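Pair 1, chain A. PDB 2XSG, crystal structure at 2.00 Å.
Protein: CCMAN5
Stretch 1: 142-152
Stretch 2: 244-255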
# COMPACT_ATOMS: atom_id res chain seq x y z
N THR A 142 11.26 -9.26 10.99
CA THR A 142 11.08 -7.82 10.75
C THR A 142 12.22 -7.23 9.91
O THR A 142 11.98 -6.55 8.89
CB THR A 142 10.95 -7.02 12.09
OG1 THR A 142 9.89 -7.58 12.88
CG2 THR A 142 10.66 -5.54 11.87
N ARG A 143 13.46 -7.49 10.34
CA ARG A 143 14.63 -6.85 9.73
C ARG A 143 15.50 -7.84 8.95
O ARG A 143 16.49 -7.43 8.35
CB ARG A 143 15.48 -6.15 10.81
CG ARG A 143 14.74 -5.08 11.60
CD ARG A 143 15.46 -4.64 12.89
NE ARG A 143 14.58 -3.75 13.65
CZ ARG A 143 13.60 -4.13 14.45
NH1 ARG A 143 12.86 -3.20 15.05
NH2 ARG A 143 13.35 -5.42 14.67
N SER A 144 15.12 -9.12 8.94
CA SER A 144 16.02 -10.16 8.46
C SER A 144 15.41 -11.09 7.42
O SER A 144 14.21 -11.39 7.47
CB SER A 144 16.52 -11.05 9.61
OG SER A 144 17.16 -10.30 10.62
N GLY A 145 16.25 -11.56 6.51
CA GLY A 145 15.88 -12.61 5.60
C GLY A 145 16.79 -13.80 5.80
O GLY A 145 18.02 -13.64 5.84
N VAL A 146 16.20 -14.98 5.94
CA VAL A 146 17.00 -16.19 6.11
C VAL A 146 16.77 -17.11 4.95
O VAL A 146 15.64 -17.18 4.42
CB VAL A 146 16.78 -16.93 7.47
CG1 VAL A 146 17.21 -16.03 8.59
CG2 VAL A 146 15.32 -17.40 7.65
N HIS A 147 17.85 -17.79 4.56
CA HIS A 147 17.90 -18.70 3.41
C HIS A 147 18.37 -20.09 3.85
O HIS A 147 19.32 -20.22 4.66
CB HIS A 147 18.92 -18.20 2.39
CG HIS A 147 18.67 -16.81 1.89
ND1 HIS A 147 18.51 -16.53 0.55
CD2 HIS A 147 18.59 -15.63 2.54
CE1 HIS A 147 18.31 -15.23 0.40
NE2 HIS A 147 18.36 -14.66 1.59
N ARG A 148 17.71 -21.12 3.32
CA ARG A 148 18.20 -22.50 3.36
C ARG A 148 18.15 -23.14 1.97
O ARG A 148 17.07 -23.24 1.37
CB ARG A 148 17.40 -23.35 4.36
CG ARG A 148 17.94 -24.76 4.54
CD ARG A 148 17.25 -25.47 5.67
NE ARG A 148 15.79 -25.51 5.49
CZ ARG A 148 14.94 -25.74 6.49
NH1 ARG A 148 15.41 -25.92 7.72
NH2 ARG A 148 13.63 -25.77 6.26
N TYR A 149 19.31 -23.58 1.48
CA TYR A 149 19.45 -24.17 0.14
C TYR A 149 19.94 -25.61 0.20
O TYR A 149 20.84 -25.93 0.99
CB TYR A 149 20.45 -23.36 -0.71
CG TYR A 149 20.00 -21.96 -0.98
CD1 TYR A 149 20.52 -20.90 -0.26
CD2 TYR A 149 19.04 -21.69 -1.96
CE1 TYR A 149 20.11 -19.60 -0.50
CE2 TYR A 149 18.62 -20.40 -2.21
CZ TYR A 149 19.15 -19.35 -1.47
OH TYR A 149 18.74 -18.06 -1.70
N ALA A 150 19.36 -26.47 -0.62
CA ALA A 150 19.88 -27.83 -0.82
C ALA A 150 20.34 -28.02 -2.25
O ALA A 150 19.52 -28.01 -3.16
CB ALA A 150 18.81 -28.89 -0.45
N PHE A 151 21.64 -28.22 -2.45
CA PHE A 151 22.22 -28.39 -3.80
C PHE A 151 22.37 -29.87 -4.14
O PHE A 151 22.50 -30.68 -3.24
CB PHE A 151 23.60 -27.73 -3.86
CG PHE A 151 23.56 -26.23 -3.90
CD1 PHE A 151 23.28 -25.50 -2.75
CD2 PHE A 151 23.84 -25.55 -5.08
CE1 PHE A 151 23.27 -24.10 -2.78
CE2 PHE A 151 23.84 -24.16 -5.12
CZ PHE A 151 23.54 -23.43 -3.97
N PRO A 152 22.38 -30.23 -5.44
CA PRO A 152 22.53 -31.67 -5.72
C PRO A 152 23.86 -32.22 -5.19
O PRO A 152 24.87 -31.52 -5.19
CB PRO A 152 22.48 -31.75 -7.25
CG PRO A 152 21.71 -30.50 -7.67
CD PRO A 152 22.12 -29.45 -6.67
N ASP A 244 29.02 -29.72 2.05
CA ASP A 244 27.90 -28.97 2.63
C ASP A 244 26.71 -28.78 1.70
O ASP A 244 25.76 -28.08 2.03
CB ASP A 244 28.38 -27.61 3.11
CG ASP A 244 29.09 -27.68 4.42
OD1 ASP A 244 28.59 -28.38 5.33
OD2 ASP A 244 30.14 -27.04 4.55
N ALA A 245 26.77 -29.42 0.53
CA ALA A 245 25.75 -29.26 -0.50
C ALA A 245 24.32 -29.51 0.00
O ALA A 245 23.40 -28.82 -0.44
CB ALA A 245 26.06 -30.15 -1.69
N GLY A 246 24.16 -30.46 0.93
CA GLY A 246 22.87 -30.75 1.57
C GLY A 246 22.23 -29.60 2.36
O GLY A 246 21.01 -29.58 2.54
N GLU A 247 23.04 -28.65 2.84
CA GLU A 247 22.52 -27.51 3.62
C GLU A 247 23.43 -26.28 3.60
O GLU A 247 24.46 -26.23 4.27
CB GLU A 247 22.24 -27.93 5.07
CG GLU A 247 21.37 -26.97 5.84
CD GLU A 247 21.12 -27.47 7.24
OE1 GLU A 247 21.80 -27.01 8.17
OE2 GLU A 247 20.26 -28.36 7.41
N ILE A 248 23.02 -25.30 2.80
CA ILE A 248 23.69 -24.00 2.73
C ILE A 248 22.75 -22.93 3.30
O ILE A 248 21.67 -22.68 2.77
CB ILE A 248 24.07 -23.66 1.28
CG1 ILE A 248 24.98 -24.75 0.67
CG2 ILE A 248 24.75 -22.28 1.21
CD1 ILE A 248 26.33 -24.95 1.41
N GLY A 249 23.17 -22.29 4.38
CA GLY A 249 22.37 -21.27 5.08
C GLY A 249 22.96 -19.87 5.00
O GLY A 249 24.17 -19.69 4.90
N LEU A 250 22.08 -18.87 5.02
CA LEU A 250 22.49 -17.48 4.93
C LEU A 250 21.50 -16.65 5.71
O LEU A 250 20.30 -16.93 5.69
CB LEU A 250 22.51 -17.01 3.47
CG LEU A 250 23.19 -15.66 3.25
CD1 LEU A 250 24.68 -15.87 3.23
CD2 LEU A 250 22.73 -14.99 1.96
N GLN A 251 22.00 -15.63 6.41
CA GLN A 251 21.16 -14.75 7.20
C GLN A 251 21.52 -13.32 6.87
O GLN A 251 22.67 -12.92 7.00
CB GLN A 251 21.33 -15.04 8.71
CG GLN A 251 21.01 -16.49 9.13
CD GLN A 251 20.96 -16.67 10.63
OE1 GLN A 251 20.21 -17.50 11.16
NE2 GLN A 251 21.76 -15.88 11.34
N VAL A 252 20.52 -12.55 6.43
CA VAL A 252 20.75 -11.17 5.98
C VAL A 252 19.89 -10.24 6.83
O VAL A 252 18.68 -10.42 6.92
CB VAL A 252 20.32 -10.99 4.50
CG1 VAL A 252 20.59 -9.56 4.02
CG2 VAL A 252 21.01 -12.02 3.58
N THR A 253 20.51 -9.23 7.44
CA THR A 253 19.74 -8.26 8.23
C THR A 253 20.01 -6.84 7.73
O THR A 253 21.15 -6.51 7.37
CB THR A 253 20.03 -8.41 9.74
OG1 THR A 253 19.70 -9.74 10.15
CG2 THR A 253 19.22 -7.43 10.58
N LEU A 254 18.94 -6.02 7.70
CA LEU A 254 18.96 -4.64 7.20
C LEU A 254 18.78 -3.61 8.31
O LEU A 254 18.02 -3.82 9.25
CB LEU A 254 17.84 -4.43 6.15
CG LEU A 254 17.79 -5.39 4.96
CD1 LEU A 254 16.46 -5.37 4.18
CD2 LEU A 254 18.96 -5.07 4.03
N SER A 255 19.44 -2.48 8.18
CA SER A 255 19.28 -1.39 9.14
C SER A 255 19.45 -0.07 8.42
O SER A 255 20.38 0.08 7.63
CB SER A 255 20.33 -1.49 10.26
OG SER A 255 20.27 -0.37 11.15

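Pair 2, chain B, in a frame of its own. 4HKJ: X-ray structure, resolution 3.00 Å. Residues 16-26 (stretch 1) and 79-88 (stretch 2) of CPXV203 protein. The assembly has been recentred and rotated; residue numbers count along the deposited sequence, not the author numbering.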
# COMPACT_ATOMS: atom_id res chain seq x y z
N LYS B 16 -13.79 -15.31 -10.24
CA LYS B 16 -14.01 -14.96 -8.84
C LYS B 16 -13.85 -13.46 -8.60
O LYS B 16 -12.97 -12.82 -9.18
CB LYS B 16 -13.07 -15.75 -7.92
CG LYS B 16 -13.23 -17.25 -8.03
CD LYS B 16 -12.49 -17.97 -6.92
CE LYS B 16 -12.73 -19.47 -6.98
NZ LYS B 16 -12.07 -20.19 -5.86
N LEU B 17 -14.70 -12.92 -7.73
CA LEU B 17 -14.66 -11.49 -7.42
C LEU B 17 -14.48 -11.25 -5.92
O LEU B 17 -15.21 -11.79 -5.10
CB LEU B 17 -15.94 -10.80 -7.89
CG LEU B 17 -16.10 -9.32 -7.51
CD1 LEU B 17 -14.96 -8.49 -8.09
CD2 LEU B 17 -17.45 -8.79 -7.97
N LYS B 18 -13.48 -10.44 -5.59
CA LYS B 18 -13.24 -10.05 -4.21
C LYS B 18 -13.03 -8.55 -4.09
O LYS B 18 -12.12 -8.00 -4.71
CB LYS B 18 -12.03 -10.78 -3.63
CG LYS B 18 -11.66 -10.34 -2.23
CD LYS B 18 -10.41 -11.04 -1.72
CE LYS B 18 -10.62 -12.54 -1.64
NZ LYS B 18 -9.40 -13.23 -1.13
N ILE B 19 -13.88 -7.89 -3.31
CA ILE B 19 -13.72 -6.47 -3.04
C ILE B 19 -13.40 -6.25 -1.57
O ILE B 19 -14.22 -6.52 -0.69
CB ILE B 19 -14.99 -5.68 -3.41
CG1 ILE B 19 -15.33 -5.87 -4.89
CG2 ILE B 19 -14.80 -4.20 -3.09
CD1 ILE B 19 -16.52 -5.05 -5.35
N GLY B 20 -12.20 -5.75 -1.30
CA GLY B 20 -11.79 -5.44 0.05
C GLY B 20 -11.91 -3.95 0.33
O GLY B 20 -11.70 -3.13 -0.57
N MSE B 21 -12.25 -3.60 1.56
CA MSE B 21 -12.42 -2.20 1.93
C MSE B 21 -12.08 -1.97 3.40
O MSE B 21 -12.72 -2.52 4.29
CB MSE B 21 -13.84 -1.73 1.64
CG MSE B 21 -14.11 -0.28 2.00
SE MSE B 21 -15.88 0.32 1.44
CE MSE B 21 -15.72 -0.07 -0.47
N CYS B 22 -11.05 -1.15 3.65
CA CYS B 22 -10.63 -0.85 5.01
C CYS B 22 -11.11 0.53 5.44
O CYS B 22 -10.80 1.53 4.80
CB CYS B 22 -9.10 -0.94 5.13
SG CYS B 22 -8.47 -0.72 6.81
N ILE B 23 -11.88 0.57 6.52
CA ILE B 23 -12.42 1.82 7.04
C ILE B 23 -11.81 2.14 8.40
O ILE B 23 -11.89 1.33 9.32
CB ILE B 23 -13.95 1.76 7.18
CG1 ILE B 23 -14.58 1.11 5.95
CG2 ILE B 23 -14.52 3.15 7.40
CD1 ILE B 23 -16.08 0.91 6.06
N GLN B 24 -11.20 3.32 8.52
CA GLN B 24 -10.62 3.75 9.78
C GLN B 24 -11.48 4.81 10.45
O GLN B 24 -11.87 5.80 9.83
CB GLN B 24 -9.19 4.27 9.58
CG GLN B 24 -8.49 4.67 10.87
CD GLN B 24 -7.06 5.11 10.64
OE1 GLN B 24 -6.75 5.79 9.66
NE2 GLN B 24 -6.17 4.73 11.55
N ALA B 25 -11.77 4.60 11.73
CA ALA B 25 -12.64 5.50 12.49
C ALA B 25 -11.95 6.83 12.78
O ALA B 25 -10.73 6.90 12.91
CB ALA B 25 -13.08 4.84 13.78
N LYS B 26 -12.75 7.89 12.88
CA LYS B 26 -12.24 9.22 13.20
C LYS B 26 -12.96 9.80 14.41
O LYS B 26 -14.19 9.78 14.48
CB LYS B 26 -12.40 10.15 12.00
CG LYS B 26 -11.97 11.59 12.26
CD LYS B 26 -12.11 12.45 11.02
CE LYS B 26 -11.59 13.86 11.26
NZ LYS B 26 -11.64 14.68 10.03
N VAL B 79 -8.98 -0.42 17.65
CA VAL B 79 -10.12 0.41 18.03
C VAL B 79 -10.55 1.36 16.92
O VAL B 79 -11.48 2.15 17.10
CB VAL B 79 -9.82 1.23 19.30
CG1 VAL B 79 -9.64 0.32 20.50
CG2 VAL B 79 -8.59 2.10 19.09
N THR B 80 -9.88 1.28 15.77
CA THR B 80 -10.18 2.19 14.66
C THR B 80 -10.46 1.48 13.34
O THR B 80 -11.29 1.93 12.55
CB THR B 80 -9.03 3.20 14.44
OG1 THR B 80 -7.79 2.50 14.30
CG2 THR B 80 -8.93 4.17 15.61
N HIS B 81 -9.79 0.36 13.11
CA HIS B 81 -9.88 -0.33 11.82
C HIS B 81 -11.08 -1.27 11.72
O HIS B 81 -11.35 -2.07 12.61
CB HIS B 81 -8.59 -1.11 11.54
CG HIS B 81 -7.36 -0.27 11.57
ND1 HIS B 81 -6.99 0.56 10.53
CD2 HIS B 81 -6.40 -0.12 12.52
CE1 HIS B 81 -5.86 1.17 10.84
NE2 HIS B 81 -5.48 0.78 12.04
N SER B 82 -11.81 -1.15 10.60
CA SER B 82 -12.92 -2.04 10.30
C SER B 82 -12.85 -2.48 8.84
O SER B 82 -12.86 -1.64 7.93
CB SER B 82 -14.25 -1.35 10.58
OG SER B 82 -14.35 -0.95 11.93
N TYR B 83 -12.78 -3.78 8.61
CA TYR B 83 -12.60 -4.33 7.27
C TYR B 83 -13.82 -5.09 6.77
O TYR B 83 -14.47 -5.81 7.53
CB TYR B 83 -11.36 -5.23 7.23
CG TYR B 83 -11.13 -5.92 5.91
CD1 TYR B 83 -10.60 -5.24 4.83
CD2 TYR B 83 -11.45 -7.26 5.74
CE1 TYR B 83 -10.39 -5.87 3.61
CE2 TYR B 83 -11.25 -7.90 4.53
CZ TYR B 83 -10.71 -7.20 3.47
OH TYR B 83 -10.51 -7.83 2.27
N ILE B 84 -14.15 -4.91 5.49
CA ILE B 84 -15.28 -5.58 4.87
C ILE B 84 -14.86 -6.26 3.57
O ILE B 84 -14.13 -5.67 2.77
CB ILE B 84 -16.43 -4.60 4.57
CG1 ILE B 84 -16.81 -3.81 5.83
CG2 ILE B 84 -17.64 -5.34 4.02
CD1 ILE B 84 -17.95 -2.83 5.62
N GLU B 85 -15.31 -7.50 3.36
CA GLU B 85 -14.95 -8.24 2.16
C GLU B 85 -16.17 -8.75 1.40
O GLU B 85 -16.89 -9.63 1.88
CB GLU B 85 -14.03 -9.42 2.51
CG GLU B 85 -13.56 -10.21 1.30
CD GLU B 85 -12.80 -11.46 1.69
OE1 GLU B 85 -13.40 -12.35 2.34
OE2 GLU B 85 -11.60 -11.56 1.36
N PHE B 86 -16.40 -8.20 0.22
CA PHE B 86 -17.47 -8.66 -0.65
C PHE B 86 -16.94 -9.71 -1.61
O PHE B 86 -15.92 -9.50 -2.27
CB PHE B 86 -18.07 -7.48 -1.42
CG PHE B 86 -18.63 -6.40 -0.54
CD1 PHE B 86 -19.92 -6.48 -0.04
CD2 PHE B 86 -17.86 -5.29 -0.22
CE1 PHE B 86 -20.43 -5.48 0.77
CE2 PHE B 86 -18.37 -4.29 0.59
CZ PHE B 86 -19.66 -4.39 1.08
N SER B 87 -17.61 -10.86 -1.68
CA SER B 87 -17.09 -11.99 -2.43
C SER B 87 -18.10 -12.62 -3.39
O SER B 87 -19.30 -12.41 -3.28
CB SER B 87 -16.56 -13.06 -1.47
OG SER B 87 -15.69 -12.50 -0.51
N ASN B 88 -17.58 -13.38 -4.35
CA ASN B 88 -18.39 -14.19 -5.25
C ASN B 88 -17.53 -15.28 -5.88
O ASN B 88 -16.67 -14.99 -6.72
CB ASN B 88 -19.04 -13.32 -6.34
CG ASN B 88 -20.15 -14.05 -7.08
OD1 ASN B 88 -20.09 -15.26 -7.29
ND2 ASN B 88 -21.17 -13.30 -7.49

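Both pairs are two antiparallel strands of one chain, joined edge to edge by backbone hydrogen bonds. The strand directions differ by 169° in pair 1 and 159° in pair 2. Fourteen central residues superpose with an RMSD of 0.5 Å, so the register is the same.

The ladder matches rung by rung. G145(A) and V252(A) fall on I19(B) and F86(B). H147(A) and L250(A) fall on M21(B) and I84(B). Y149(A) and I248(A) fall on I23(B) and S82(B). All six are hydrogen-bonded pairs. H147(A) N donates to L250(A) O at 2.8 Å. The equivalent bond from M21(B) N to I84(B) O, at 3.0 Å, is weak, because its angle is only 134°.

The side chains of these pairs lie on one face of each sheet, and all of these residues are buried. At the first rung, pair 1 has a glycine, G145(A), beside V252(A). Pair 2 puts two large side chains there, and I19(B) CB lies 4.1 Å from F86(B) CB. In pair 1, the neighbouring imidazole comes close to the valine: H147(A) NE2 is 4.2 Å from V252(A) CG2.

At the middle rung, L250(A) CD2 lies over one face of the H147(A) ring. The ring is also held within its own strand, where H147(A) ND1 and Y149(A) OH share a hydrogen bond of 2.7 Å. In pair 2 the matching residue is M21(B), a selenomethionine, whose flexible, apolar chain takes the place of the ring.

At the third rung the bulk is divided differently. Y149(A) packs on I248(A), with Y149(A) CB 4.1 Å from I248(A) CB. Pair 2 has the smaller I23(B) and S82(B). I23(B) makes its apolar contact diagonally, with I23(B) CD1 4.2 Å from I84(B) CD1.

The other face also carries matched positions. V146(A) and Q251(A) fall on G20(B) and E85(B), while R148(A) and G249(A) fall on C22(B) and Y83(B). The glycine thus changes strand. V146(A) CG1 touches Q251(A) CG at 3.9 Å. In pair 2, the Y83(B) side chain reaches back across the other strand, bringing Y83(B) OH to 3.5 Å from G20(B) CA. A CB on G20(B) would clash with that hydroxyl. Farther along, S144(A) and T253(A) match K18(B) and S87(B). S144(A) OG lies 2.6 Å from T253(A) OG1, whereas K18(B) NZ forms a long salt bridge of 3.7 Å to E85(B) OE2.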